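Local coordinates for protein 5-oxoprolinase subunit A (Thermus thermophilus, PDB 2DFA) that probably catalyses, together with its partner subunits PxpB and PxpC, the ATP-driven cleavage of 5-oxoproline to L-glutamate, at residues E163-R168 / G174-R179. Numbering follows the deposited sequence.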
loop_
_atom_site.group_PDB
_atom_site.type_symbol
_atom_site.label_atom_id
_atom_site.label_comp_id
_atom_site.label_asym_id
_atom_site.label_seq_id
_atom_site.Cartn_x
_atom_site.Cartn_y
_atom_site.Cartn_z
ATOM N N GLU A 163 -0.478 -11.053 -30.594
ATOM C CA GLU A 163 0.601 -11.699 -29.861
ATOM C C GLU A 163 0.535 -13.221 -29.923
ATOM O O GLU A 163 -0.545 -13.813 -29.895
ATOM C CB GLU A 163 0.565 -11.233 -28.404
ATOM C CG GLU A 163 1.557 -11.908 -27.491
ATOM C CD GLU A 163 1.624 -11.238 -26.129
ATOM O OE1 GLU A 163 0.566 -11.083 -25.481
ATOM O OE2 GLU A 163 2.741 -10.868 -25.710
ATOM N N ALA A 164 1.704 -13.845 -30.017
ATOM C CA ALA A 164 1.815 -15.300 -30.060
ATOM C C ALA A 164 2.818 -15.695 -28.986
ATOM O O ALA A 164 3.693 -14.902 -28.623
ATOM C CB ALA A 164 2.296 -15.762 -31.442
ATOM N N PHE A 165 2.700 -16.919 -28.484
ATOM C CA PHE A 165 3.581 -17.389 -27.425
ATOM C C PHE A 165 4.360 -18.646 -27.782
ATOM O O PHE A 165 3.856 -19.757 -27.641
ATOM C CB PHE A 165 2.768 -17.651 -26.154
ATOM C CG PHE A 165 1.925 -16.485 -25.725
ATOM C CD1 PHE A 165 0.752 -16.170 -26.405
ATOM C CD2 PHE A 165 2.315 -15.686 -24.654
ATOM C CE1 PHE A 165 -0.019 -15.075 -26.024
ATOM C CE2 PHE A 165 1.551 -14.590 -24.266
ATOM C CZ PHE A 165 0.380 -14.285 -24.955
ATOM N N PRO A 166 5.612 -18.485 -28.235
ATOM C CA PRO A 166 6.427 -19.648 -28.596
ATOM C C PRO A 166 6.694 -20.597 -27.425
ATOM O O PRO A 166 7.045 -21.757 -27.632
ATOM C CB PRO A 166 7.706 -19.017 -29.151
ATOM C CG PRO A 166 7.778 -17.696 -28.440
ATOM C CD PRO A 166 6.345 -17.230 -28.475
ATOM N N GLU A 167 6.509 -20.113 -26.200
ATOM C CA GLU A 167 6.746 -20.939 -25.017
ATOM C C GLU A 167 5.507 -21.642 -24.479
ATOM O O GLU A 167 5.595 -22.410 -23.518
ATOM C CB GLU A 167 7.351 -20.096 -23.896
ATOM C CG GLU A 167 8.686 -19.463 -24.230
ATOM C CD GLU A 167 9.239 -18.661 -23.066
ATOM O OE1 GLU A 167 9.667 -19.277 -22.066
ATOM O OE2 GLU A 167 9.234 -17.415 -23.146
ATOM N N ARG A 168 4.353 -21.382 -25.084
ATOM C CA ARG A 168 3.111 -21.998 -24.630
ATOM C C ARG A 168 2.523 -22.913 -25.691
ATOM O O ARG A 168 2.582 -22.606 -26.881
ATOM C CB ARG A 168 2.087 -20.917 -24.268
ATOM C CG ARG A 168 2.486 -20.068 -23.072
ATOM C CD ARG A 168 2.533 -20.910 -21.802
ATOM N NE ARG A 168 1.220 -21.460 -21.468
ATOM C CZ ARG A 168 0.174 -20.725 -21.102
ATOM N NH1 ARG A 168 0.284 -19.405 -21.016
ATOM N NH2 ARG A 168 -0.985 -21.308 -20.829
ATOM N N GLY A 174 -7.194 -23.122 -31.352
ATOM C CA GLY A 174 -6.484 -21.901 -31.690
ATOM C C GLY A 174 -6.151 -21.074 -30.463
ATOM O O GLY A 174 -5.498 -20.031 -30.559
ATOM N N GLN A 175 -6.603 -21.539 -29.304
ATOM C CA GLN A 175 -6.347 -20.845 -28.053
ATOM C C GLN A 175 -5.238 -21.574 -27.298
ATOM O O GLN A 175 -4.887 -22.706 -27.634
ATOM C CB GLN A 175 -7.622 -20.797 -27.207
ATOM C CG GLN A 175 -7.775 -19.513 -26.403
ATOM C CD GLN A 175 -7.808 -18.278 -27.288
ATOM O OE1 GLN A 175 -6.985 -17.372 -27.143
ATOM N NE2 GLN A 175 -8.768 -18.233 -28.205
ATOM N N LEU A 176 -4.690 -20.922 -26.279
ATOM C CA LEU A 176 -3.611 -21.501 -25.489
ATOM C C LEU A 176 -4.068 -22.665 -24.627
ATOM O O LEU A 176 -5.179 -22.660 -24.097
ATOM C CB LEU A 176 -2.979 -20.426 -24.602
ATOM C CG LEU A 176 -2.305 -19.279 -25.359
ATOM C CD1 LEU A 176 -1.894 -18.185 -24.389
ATOM C CD2 LEU A 176 -1.098 -19.813 -26.116
ATOM N N ALA A 177 -3.202 -23.666 -24.494
ATOM C CA ALA A 177 -3.524 -24.789 -23.632
ATOM C C ALA A 177 -3.471 -24.380 -22.159
ATOM O O ALA A 177 -2.641 -23.586 -21.730
ATOM C CB ALA A 177 -2.498 -25.884 -23.908
ATOM N N PRO A 178 -4.447 -24.901 -21.388
ATOM C CA PRO A 178 -4.478 -24.721 -19.939
ATOM C C PRO A 178 -3.109 -24.923 -19.262
ATOM O O PRO A 178 -2.354 -25.839 -19.557
ATOM C CB PRO A 178 -5.507 -25.693 -19.368
ATOM C CG PRO A 178 -6.531 -25.628 -20.501
ATOM C CD PRO A 178 -5.614 -25.655 -21.815
ATOM N N ARG A 179 -2.813 -23.992 -18.330
ATOM C CA ARG A 179 -1.506 -23.948 -17.674
ATOM C C ARG A 179 -0.949 -25.281 -17.157
ATOM O O ARG A 179 0.180 -25.661 -17.435
ATOM C CB ARG A 179 -1.612 -23.000 -16.477
ATOM C CG ARG A 179 -1.355 -21.542 -16.860
ATOM C CD ARG A 179 0.139 -21.199 -16.846
ATOM N NE ARG A 179 0.924 -22.294 -17.419
ATOM C CZ ARG A 179 2.262 -22.148 -17.449
ATOM N NH1 ARG A 179 2.822 -21.051 -16.971
ATOM N NH2 ARG A 179 3.022 -23.126 -17.951
#
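Leu176 fits its forked end between an aromatic face and the aliphatic root of an arginine, and here the apolar part of the contact is packed. Leu176 CD1 sits over a face of the Phe165 ring, 4.2 Å from its centroid, in a CH-pi contact. Leu176 CD2 touches Arg168 CB at 3.8 Å and also borders the ring at Phe165 CD1. Strand 160-164 of the parallel sheet ends just before Phe165, and a type I turn from Phe165 to Arg168 brings both side chains to face the loop that leads to helix 189-201, which folds back on it. Phe165 also packs on Tyr115 of helix 112-120 and Cys221 of strand 219-222.

Toward solvent the contact turns polar and looser. Bends at chi2 and chi3 fold the Arg168 chain back and bring NH2 to Ala177 O, a 3.0 Å hydrogen bond far from straight (132°). Arg179 lays its guanidinium on that of Arg168, centres 4.4 Å apart and planes at 23°, offset with each NE over the other group. With an alanine here instead of Arg168, Ala177 O is likely to lose this donor and the Arg179 guanidinium its stacking partner. Both NE atoms are buried without a partner, and although solvent around Arg179 may ease the like-charge repulsion, the stack probably adds little net attraction.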